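Local coordinates for protein CT009 (Chlamydia trachomatis, PDB 4GQM) that is of unknown function but carries a helix-turn-helix domain, consistent with binding DNA, and crystallises as a sub-domain-swapped pair of subunits, at residues A[6-9]-A[10-13]; A[17-20]-A[21-25]; A[38-41]-A[42-46]; A[56-59]-A[60-63]. One frame throughout, in Å; residues are numbered along the deposited sequence.

Interaction 1: A[6-9]-A[10-13]; sequences HVHK and ELLH
Segments 6-9 and 10-13 are consecutive turns of helix 2-24, and four successive i to i+4 hydrogen bonds join them. Glu10 N donates to His6 O at 2.9 Å, with an N-H...O angle of 168°. The same step repeats from Leu11 N to Val7 O, from Leu12 N to His8 O and from His13 N to Lys9 O. Val7 and Leu11 lie side by side and point the same way. Val7 CG1 meets Leu11 CD1 at 3.8 Å. In the valine conformer given, CG1 stands beside the carbonyl carbon (chi1 165°), on the side of the next turn. Leu11 CG also rests 3.4 Å from Val7 O. This apolar pair is buried. Glu10 lays CB and CG along His6 O, with CG 3.5 Å from that oxygen. Its carboxylate reaches the second subunit, where OE1 accepts a hydrogen bond from Val85 N. His8 turns instead to its own chain and bonds Glu104 through NE2. His13 ND1 is hydrogen-bonded to His82 NE2 of the second subunit. In this swapped dimer, alpha-helix 2-24 packs its Val7-Leu11 face on Tyr84 and Val85 of the second subunit.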
loop_
_atom_site.group_PDB
_atom_site.type_symbol
_atom_site.label_atom_id
_atom_site.label_comp_id
_atom_site.label_asym_id
_atom_site.label_seq_id
_atom_site.Cartn_x
_atom_site.Cartn_y
_atom_site.Cartn_z
ATOM N N HIS A 6 -14.468 18.246 -4.903
ATOM C CA HIS A 6 -13.999 18.579 -3.545
ATOM C C HIS A 6 -12.785 17.717 -3.141
ATOM O O HIS A 6 -11.862 18.214 -2.544
ATOM C CB HIS A 6 -15.087 18.373 -2.499
ATOM C CG HIS A 6 -16.127 19.446 -2.469
ATOM N ND1 HIS A 6 -15.915 20.660 -1.859
ATOM C CD2 HIS A 6 -17.381 19.467 -2.952
ATOM C CE1 HIS A 6 -17.008 21.389 -1.958
ATOM N NE2 HIS A 6 -17.917 20.692 -2.608
ATOM N N VAL A 7 -12.807 16.419 -3.455
ATOM C CA VAL A 7 -11.714 15.501 -3.125
ATOM C C VAL A 7 -10.398 15.992 -3.734
ATOM O O VAL A 7 -9.392 16.083 -3.081
ATOM C CB VAL A 7 -12.018 14.051 -3.632
ATOM C CG1 VAL A 7 -10.760 13.151 -3.628
ATOM C CG2 VAL A 7 -13.144 13.431 -2.785
ATOM N N HIS A 8 -10.432 16.311 -5.017
ATOM C CA HIS A 8 -9.184 16.694 -5.682
ATOM C C HIS A 8 -8.686 18.037 -5.156
ATOM O O HIS A 8 -7.470 18.253 -4.985
ATOM C CB HIS A 8 -9.339 16.717 -7.190
ATOM C CG HIS A 8 -9.647 15.379 -7.771
ATOM N ND1 HIS A 8 -8.853 14.269 -7.573
ATOM C CD2 HIS A 8 -10.692 14.976 -8.514
ATOM C CE1 HIS A 8 -9.394 13.240 -8.206
ATOM N NE2 HIS A 8 -10.506 13.647 -8.795
ATOM N N LYS A 9 -9.600 18.963 -4.849
ATOM C CA LYS A 9 -9.204 20.254 -4.319
ATOM C C LYS A 9 -8.565 20.053 -2.933
ATOM O O LYS A 9 -7.532 20.649 -2.613
ATOM C CB LYS A 9 -10.428 21.184 -4.248
ATOM C CG LYS A 9 -10.175 22.571 -3.661
ATOM C CD LYS A 9 -11.502 23.351 -3.596
ATOM C CE LYS A 9 -11.354 24.775 -3.117
ATOM N NZ LYS A 9 -10.480 25.538 -4.043
ATOM N N GLU A 10 -9.181 19.240 -2.098
ATOM C CA GLU A 10 -8.604 18.950 -0.793
ATOM C C GLU A 10 -7.244 18.281 -0.932
ATOM O O GLU A 10 -6.325 18.600 -0.178
ATOM C CB GLU A 10 -9.469 18.038 0.048
ATOM C CG GLU A 10 -10.674 18.742 0.706
ATOM C CD GLU A 10 -11.380 17.857 1.687
ATOM O OE1 GLU A 10 -11.028 16.647 1.796
ATOM O OE2 GLU A 10 -12.325 18.356 2.346
ATOM N N LEU A 11 -7.095 17.292 -1.841
ATOM C CA LEU A 11 -5.801 16.602 -1.965
ATOM C C LEU A 11 -4.710 17.568 -2.364
ATOM O O LEU A 11 -3.580 17.458 -1.883
ATOM C CB LEU A 11 -5.903 15.468 -2.992
ATOM C CG LEU A 11 -6.647 14.247 -2.495
ATOM C CD1 LEU A 11 -6.918 13.309 -3.654
ATOM C CD2 LEU A 11 -5.867 13.503 -1.404
ATOM N N LEU A 12 -5.003 18.522 -3.245
ATOM C CA LEU A 12 -3.987 19.518 -3.625
ATOM C C LEU A 12 -3.581 20.358 -2.405
ATOM O O LEU A 12 -2.400 20.608 -2.167
ATOM C CB LEU A 12 -4.517 20.433 -4.741
ATOM C CG LEU A 12 -4.586 19.863 -6.154
ATOM C CD1 LEU A 12 -5.302 20.845 -7.079
ATOM C CD2 LEU A 12 -3.200 19.594 -6.643
ATOM N N HIS A 13 -4.565 20.792 -1.623
ATOM C CA HIS A 13 -4.299 21.599 -0.457
ATOM C C HIS A 13 -3.474 20.824 0.577
ATOM O O HIS A 13 -2.493 21.320 1.122
ATOM C CB HIS A 13 -5.629 22.067 0.137
ATOM C CG HIS A 13 -5.461 22.878 1.377
ATOM N ND1 HIS A 13 -5.551 22.337 2.632
ATOM C CD2 HIS A 13 -5.196 24.192 1.556
ATOM C CE1 HIS A 13 -5.362 23.279 3.541
ATOM N NE2 HIS A 13 -5.123 24.408 2.908
#

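Interaction 2: A[17-20]-A[21-25]; sequences VFRS and QREER
Arg19 lies alongside Glu23, and the two side chains point the same way. The overlap is between the arginine methylenes and the carboxylate: Arg19 CG is 3.5 Å from Glu23 OE2. The charged ends do not pair, since Arg19 NE stays 4.6 Å from Glu23 OE2. Arg19 leaves with CG anti to its own N and then bends about CG-CD (chi3 -88°), and NH1 makes a salt bridge with Glu16. Arg22 NH2 approaches Arg19 CG from three residues on, at 3.8 Å. Glu23 CG lies over one face of the Arg22 guanidinium, 4.1 Å above its plane and towards the rim. Glu23 CG is also 3.3 Å from Arg19 O, which accepts the bond from Glu23 N at 2.8 Å. Ordinary helical bonds also run from Gln21 N to Val17 O, Arg22 N to Phe18 O and Glu24 N to Ser20 O. This is the last part of helix 2-24, within the helix-turn-helix domain. Arg22 NE forms a salt bridge with Glu47 of helix 40-48, and the Arg22 side chain packs on Leu29 and Val32 of helix 29-36. Phe18 stacks on Tyr67 of the second subunit, while Val17 and Gln21 pack on its Met73.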
loop_
_atom_site.group_PDB
_atom_site.type_symbol
_atom_site.label_atom_id
_atom_site.label_comp_id
_atom_site.label_asym_id
_atom_site.label_seq_id
_atom_site.Cartn_x
_atom_site.Cartn_y
_atom_site.Cartn_z
ATOM N N VAL A 17 0.252 21.472 2.195
ATOM C CA VAL A 17 0.562 21.538 3.637
ATOM C C VAL A 17 1.852 20.731 3.901
ATOM O O VAL A 17 2.780 21.182 4.569
ATOM C CB VAL A 17 -0.587 21.005 4.509
ATOM C CG1 VAL A 17 -0.138 20.882 5.958
ATOM C CG2 VAL A 17 -1.801 21.922 4.428
ATOM N N PHE A 18 1.901 19.499 3.383
ATOM C CA PHE A 18 3.091 18.663 3.536
ATOM C C PHE A 18 4.317 19.337 2.934
ATOM O O PHE A 18 5.354 19.449 3.584
ATOM C CB PHE A 18 2.876 17.277 2.910
ATOM C CG PHE A 18 2.028 16.364 3.726
ATOM C CD1 PHE A 18 2.555 15.725 4.829
ATOM C CD2 PHE A 18 0.753 16.029 3.349
ATOM C CE1 PHE A 18 1.792 14.841 5.546
ATOM C CE2 PHE A 18 -0.014 15.119 4.107
ATOM C CZ PHE A 18 0.504 14.558 5.196
ATOM N N ARG A 19 4.199 19.799 1.698
ATOM C CA ARG A 19 5.343 20.394 1.021
ATOM C C ARG A 19 5.838 21.623 1.778
ATOM O O ARG A 19 7.044 21.811 1.964
ATOM C CB ARG A 19 4.987 20.763 -0.408
ATOM C CG ARG A 19 6.126 21.357 -1.232
ATOM C CD ARG A 19 5.512 21.971 -2.555
ATOM N NE ARG A 19 5.377 21.055 -3.674
ATOM C CZ ARG A 19 4.276 20.405 -4.087
ATOM N NH1 ARG A 19 3.086 20.483 -3.471
ATOM N NH2 ARG A 19 4.389 19.644 -5.169
ATOM N N SER A 20 4.936 22.486 2.232
ATOM C CA SER A 20 5.310 23.690 2.966
ATOM C C SER A 20 6.093 23.356 4.213
ATOM O O SER A 20 7.106 23.997 4.532
ATOM C CB SER A 20 4.068 24.469 3.369
ATOM O OG SER A 20 3.452 25.036 2.233
ATOM N N GLN A 21 5.621 22.364 4.957
ATOM C CA GLN A 21 6.286 21.977 6.193
ATOM C C GLN A 21 7.652 21.352 5.938
ATOM O O GLN A 21 8.621 21.622 6.648
ATOM C CB GLN A 21 5.393 21.052 7.025
ATOM C CG GLN A 21 4.153 21.746 7.578
ATOM C CD GLN A 21 4.521 22.878 8.490
ATOM O OE1 GLN A 21 5.180 22.651 9.497
ATOM N NE2 GLN A 21 4.105 24.105 8.152
ATOM N N ARG A 22 7.740 20.532 4.901
ATOM C CA ARG A 22 9.025 19.979 4.498
ATOM C C ARG A 22 10.024 21.067 4.104
ATOM O O ARG A 22 11.195 21.048 4.504
ATOM C CB ARG A 22 8.823 18.982 3.335
ATOM C CG ARG A 22 10.123 18.379 2.856
ATOM C CD ARG A 22 9.973 17.421 1.717
ATOM N NE ARG A 22 9.268 17.949 0.557
ATOM C CZ ARG A 22 9.827 18.671 -0.404
ATOM N NH1 ARG A 22 11.109 19.045 -0.338
ATOM N NH2 ARG A 22 9.089 19.030 -1.447
ATOM N N GLU A 23 9.561 22.006 3.282
ATOM C CA GLU A 23 10.417 23.079 2.810
ATOM C C GLU A 23 10.835 24.004 3.947
ATOM O O GLU A 23 11.959 24.524 3.943
ATOM C CB GLU A 23 9.724 23.851 1.691
ATOM C CG GLU A 23 9.667 23.064 0.388
ATOM C CD GLU A 23 8.975 23.817 -0.732
ATOM O OE1 GLU A 23 8.357 24.862 -0.447
ATOM O OE2 GLU A 23 8.980 23.317 -1.865
ATOM N N GLU A 24 9.988 24.185 4.959
ATOM C CA GLU A 24 10.373 24.989 6.126
ATOM C C GLU A 24 11.600 24.413 6.795
ATOM O O GLU A 24 12.483 25.143 7.252
ATOM C CB GLU A 24 9.193 25.048 7.086
ATOM C CG GLU A 24 9.521 25.665 8.418
ATOM C CD GLU A 24 8.290 25.942 9.287
ATOM O OE1 GLU A 24 7.196 26.202 8.746
ATOM O OE2 GLU A 24 8.448 25.901 10.518
ATOM N N ARG A 25 11.673 23.087 6.818
ATOM C CA ARG A 25 12.792 22.375 7.431
ATOM C C ARG A 25 13.978 22.191 6.473
ATOM O O ARG A 25 15.000 21.631 6.846
ATOM C CB ARG A 25 12.300 20.986 7.905
ATOM C CG ARG A 25 11.283 21.042 9.038
ATOM C CD ARG A 25 10.965 19.603 9.553
ATOM N NE ARG A 25 12.164 18.949 10.141
ATOM C CZ ARG A 25 12.182 17.704 10.620
ATOM N NH1 ARG A 25 11.070 16.974 10.552
ATOM N NH2 ARG A 25 13.290 17.159 11.136
#

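Interaction 3: A[38-41]-A[42-46]; sequences IRLS and ALEAI
The chain enters helix 40-48 from an extended Ile38 and Arg39, and Arg39 O receives Leu43 N at 3.1 Å in the first full helical bond, with a weak second bond from Ala42 N. Arg39 holds the N-cap position. Glu44 N to Leu40 O and Ala45 N to Ser41 O continue the helix. Ile38 and Leu43 cross at about a right angle. Ile38 CG2 is the touching branch, 3.7 Å from Leu43 CD2 and 4.0 Å from Ala42 CB. It is placed there by chi1 of -59°, which sets CG2 anti to the backbone N and CG1 anti to the carbonyl carbon. Leu43 CD1 lies against Ile38 O, at 3.7 Å. Ile38, just before the N-cap, and Leu43 form a hydrophobic staple over the start of the helix. Helix 40-48 follows helix 29-36 across a short turn, as the two helices of a helix-turn-helix do, so it probably corresponds to the recognition helix. Glu33 of helix 29-36 accepts a hydrogen bond from Leu40 N, and Leu43 packs on Leu29 and Val32 of that helix. Glu44, extended beyond CG, crosses Leu40 at a slant. Glu44 CG is 3.3 Å from Leu40 O, and Glu44 OE2 is 3.7 Å from Leu40 CG, a contact of carboxylate with hydrocarbon. Phe63 of the second subunit packs on Ala42 and Ile46, and its Tyr67 packs on Leu43.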
loop_
_atom_site.group_PDB
_atom_site.type_symbol
_atom_site.label_atom_id
_atom_site.label_comp_id
_atom_site.label_asym_id
_atom_site.label_seq_id
_atom_site.Cartn_x
_atom_site.Cartn_y
_atom_site.Cartn_z
ATOM N N ILE A 38 9.210 5.749 3.884
ATOM C CA ILE A 38 8.092 5.843 2.967
ATOM C C ILE A 38 8.686 6.029 1.580
ATOM O O ILE A 38 9.543 6.893 1.342
ATOM C CB ILE A 38 7.202 7.064 3.273
ATOM C CG1 ILE A 38 6.653 6.982 4.691
ATOM C CG2 ILE A 38 6.086 7.151 2.273
ATOM C CD1 ILE A 38 6.081 8.306 5.139
ATOM N N ARG A 39 8.251 5.222 0.638
ATOM C CA ARG A 39 8.804 5.316 -0.698
ATOM C C ARG A 39 8.669 6.692 -1.314
ATOM O O ARG A 39 7.623 7.359 -1.207
ATOM C CB ARG A 39 8.070 4.345 -1.602
ATOM C CG ARG A 39 8.254 2.927 -1.282
ATOM C CD ARG A 39 9.592 2.474 -1.672
ATOM N NE ARG A 39 9.734 1.085 -1.286
ATOM C CZ ARG A 39 10.887 0.437 -1.305
ATOM N NH1 ARG A 39 11.997 1.066 -1.698
ATOM N NH2 ARG A 39 10.935 -0.826 -0.928
ATOM N N LEU A 40 9.693 7.099 -2.041
ATOM C CA LEU A 40 9.711 8.388 -2.696
ATOM C C LEU A 40 8.483 8.600 -3.571
ATOM O O LEU A 40 7.887 9.697 -3.514
ATOM C CB LEU A 40 11.020 8.498 -3.487
ATOM C CG LEU A 40 11.222 9.796 -4.223
ATOM C CD1 LEU A 40 11.294 10.947 -3.263
ATOM C CD2 LEU A 40 12.480 9.735 -5.026
ATOM N N SER A 41 8.057 7.606 -4.346
ATOM C CA SER A 41 6.927 7.766 -5.236
ATOM C C SER A 41 5.641 8.097 -4.429
ATOM O O SER A 41 4.788 8.823 -4.900
ATOM C CB SER A 41 6.729 6.514 -6.086
ATOM O OG SER A 41 6.534 5.404 -5.240
ATOM N N ALA A 42 5.497 7.495 -3.263
ATOM C CA ALA A 42 4.338 7.770 -2.418
ATOM C C ALA A 42 4.380 9.208 -1.872
ATOM O O ALA A 42 3.377 9.916 -1.863
ATOM C CB ALA A 42 4.259 6.759 -1.303
ATOM N N LEU A 43 5.558 9.654 -1.441
ATOM C CA LEU A 43 5.719 11.019 -0.974
ATOM C C LEU A 43 5.396 12.002 -2.094
ATOM O O LEU A 43 4.754 13.034 -1.839
ATOM C CB LEU A 43 7.148 11.236 -0.449
ATOM C CG LEU A 43 7.520 10.413 0.776
ATOM C CD1 LEU A 43 8.999 10.497 1.040
ATOM C CD2 LEU A 43 6.709 10.833 2.017
ATOM N N GLU A 44 5.871 11.743 -3.305
ATOM C CA GLU A 44 5.607 12.600 -4.429
ATOM C C GLU A 44 4.114 12.676 -4.683
ATOM O O GLU A 44 3.579 13.753 -4.956
ATOM C CB GLU A 44 6.319 12.095 -5.689
ATOM C CG GLU A 44 7.823 12.239 -5.628
ATOM C CD GLU A 44 8.550 11.591 -6.783
ATOM O OE1 GLU A 44 7.939 10.801 -7.528
ATOM O OE2 GLU A 44 9.757 11.852 -6.951
ATOM N N ALA A 45 3.425 11.542 -4.626
ATOM C CA ALA A 45 1.996 11.503 -4.903
ATOM C C ALA A 45 1.205 12.267 -3.831
ATOM O O ALA A 45 0.200 12.913 -4.148
ATOM C CB ALA A 45 1.525 10.048 -4.996
ATOM N N ILE A 46 1.631 12.160 -2.582
ATOM C CA ILE A 46 1.019 12.937 -1.510
ATOM C C ILE A 46 1.180 14.429 -1.799
ATOM O O ILE A 46 0.207 15.194 -1.754
ATOM C CB ILE A 46 1.628 12.584 -0.151
ATOM C CG1 ILE A 46 1.209 11.180 0.269
ATOM C CG2 ILE A 46 1.216 13.624 0.916
ATOM C CD1 ILE A 46 1.985 10.651 1.437
#

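Interaction 4: A[56-59]-A[60-63]; sequences SPVY and AQGF
Phe63 chi1 of -60° carries its ring back over Tyr59 O, while the Tyr59 ring, at chi1 -74°, leads away from the turn. The site is a helix N-terminus, with Val58 at the N-cap position. It lies in the helix-turn-helix domain, where the loop after helix 51-55 enters helix 59-70. Val58 O takes two weak bonds, from Gln61 N at 3.0 Å and from Gly62 N at 3.4 Å. The next bond is regular: Phe63 N donates to Tyr59 O at 2.9 Å. Val58 and Gln61 meet obliquely. In the conformer given, Gln61 is extended beyond CG, and its OE1 comes within 3.9 Å of Val58 CB. Gln61 CB also lies 3.3 Å from Val58 O. Outside the turn, Val58 packs on Ser93 and Gln61 on Phe89, both of helix 83-104. The Tyr59 ring carries Pro57 CB over the centre of one face, 3.8 Å above the plane. Its hydroxyl is hydrogen-bonded to Leu54 O at the end of helix 51-55, which ties the ring to the preceding helix. The rings also meet the second subunit: Tyr59 meets its Tyr59, and each of Tyr59 and Phe63 has an edge-to-face contact with the other residue type of that subunit. Within the turn, Tyr59 CB touches Phe63 CZ at 3.9 Å. Tyr59 O sits over one face of the Phe63 ring, 3.3 Å above its plane and offset toward the rim.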
loop_
_atom_site.group_PDB
_atom_site.type_symbol
_atom_site.label_atom_id
_atom_site.label_comp_id
_atom_site.label_asym_id
_atom_site.label_seq_id
_atom_site.Cartn_x
_atom_site.Cartn_y
_atom_site.Cartn_z
ATOM N N SER A 56 -4.323 3.500 -6.750
ATOM C CA SER A 56 -4.308 2.465 -7.807
ATOM C C SER A 56 -3.446 1.242 -7.519
ATOM O O SER A 56 -3.842 0.132 -7.908
ATOM C CB SER A 56 -3.833 3.075 -9.154
ATOM O OG SER A 56 -4.738 4.016 -9.608
ATOM N N PRO A 57 -2.274 1.364 -6.923
ATOM C CA PRO A 57 -1.434 0.156 -6.763
ATOM C C PRO A 57 -2.042 -0.906 -5.910
ATOM O O PRO A 57 -2.709 -0.636 -4.910
ATOM C CB PRO A 57 -0.164 0.707 -6.071
ATOM C CG PRO A 57 -0.101 2.131 -6.482
ATOM C CD PRO A 57 -1.567 2.600 -6.497
ATOM N N VAL A 58 -1.779 -2.170 -6.264
ATOM C CA VAL A 58 -2.026 -3.293 -5.339
ATOM C C VAL A 58 -0.725 -3.426 -4.578
ATOM O O VAL A 58 0.226 -4.063 -5.051
ATOM C CB VAL A 58 -2.416 -4.590 -6.064
ATOM C CG1 VAL A 58 -2.702 -5.664 -5.050
ATOM C CG2 VAL A 58 -3.609 -4.318 -6.950
ATOM N N TYR A 59 -0.637 -2.749 -3.448
ATOM C CA TYR A 59 0.654 -2.585 -2.800
ATOM C C TYR A 59 1.292 -3.941 -2.454
ATOM O O TYR A 59 2.508 -4.079 -2.530
ATOM C CB TYR A 59 0.532 -1.683 -1.563
ATOM C CG TYR A 59 0.343 -0.211 -1.905
ATOM C CD1 TYR A 59 1.435 0.599 -2.141
ATOM C CD2 TYR A 59 -0.919 0.342 -2.057
ATOM C CE1 TYR A 59 1.290 1.937 -2.475
ATOM C CE2 TYR A 59 -1.061 1.688 -2.410
ATOM C CZ TYR A 59 0.050 2.467 -2.588
ATOM O OH TYR A 59 -0.086 3.810 -2.911
ATOM N N ALA A 60 0.482 -4.904 -2.037
ATOM C CA ALA A 60 1.033 -6.222 -1.672
ATOM C C ALA A 60 1.738 -6.893 -2.817
ATOM O O ALA A 60 2.716 -7.618 -2.611
ATOM C CB ALA A 60 -0.088 -7.104 -1.210
ATOM N N GLN A 61 1.242 -6.705 -4.034
ATOM C CA GLN A 61 1.853 -7.275 -5.236
ATOM C C GLN A 61 3.251 -6.707 -5.380
ATOM O O GLN A 61 4.219 -7.421 -5.656
ATOM C CB GLN A 61 0.982 -6.956 -6.476
ATOM C CG GLN A 61 1.587 -7.344 -7.857
ATOM C CD GLN A 61 0.778 -6.809 -9.066
ATOM O OE1 GLN A 61 -0.100 -5.933 -8.964
ATOM N NE2 GLN A 61 1.108 -7.331 -10.216
ATOM N N GLY A 62 3.366 -5.400 -5.206
ATOM C CA GLY A 62 4.648 -4.726 -5.328
ATOM C C GLY A 62 5.576 -5.193 -4.228
ATOM O O GLY A 62 6.779 -5.403 -4.475
ATOM N N PHE A 63 5.092 -5.353 -2.995
ATOM C CA PHE A 63 5.961 -5.820 -1.926
ATOM C C PHE A 63 6.519 -7.200 -2.279
ATOM O O PHE A 63 7.690 -7.494 -2.050
ATOM C CB PHE A 63 5.209 -5.952 -0.589
ATOM C CG PHE A 63 4.583 -4.674 -0.051
ATOM C CD1 PHE A 63 5.137 -3.428 -0.290
ATOM C CD2 PHE A 63 3.419 -4.745 0.723
ATOM C CE1 PHE A 63 4.493 -2.267 0.227
ATOM C CE2 PHE A 63 2.807 -3.589 1.233
ATOM C CZ PHE A 63 3.362 -2.393 1.010
#

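From the N terminus the four contacts follow in series, and none nests in or crosses another. Each is local, so none closes a long loop. Interactions 1 and 2 occupy successive parts of helix 2-24, with centres about 17 Å apart. Interaction 3 begins helix 40-48 and touches interaction 2 directly, where Phe18 CD2 packs on Ile46 CG2 at 3.5 Å. This joins the first helix to the probable recognition helix. Interaction 4 begins helix 59-70; its nearest atoms are about 5 Å from interaction 3, without touching. All four reach the second subunit. There, the partner's copy of interaction 4 packs against interaction 3, linking the two between chains.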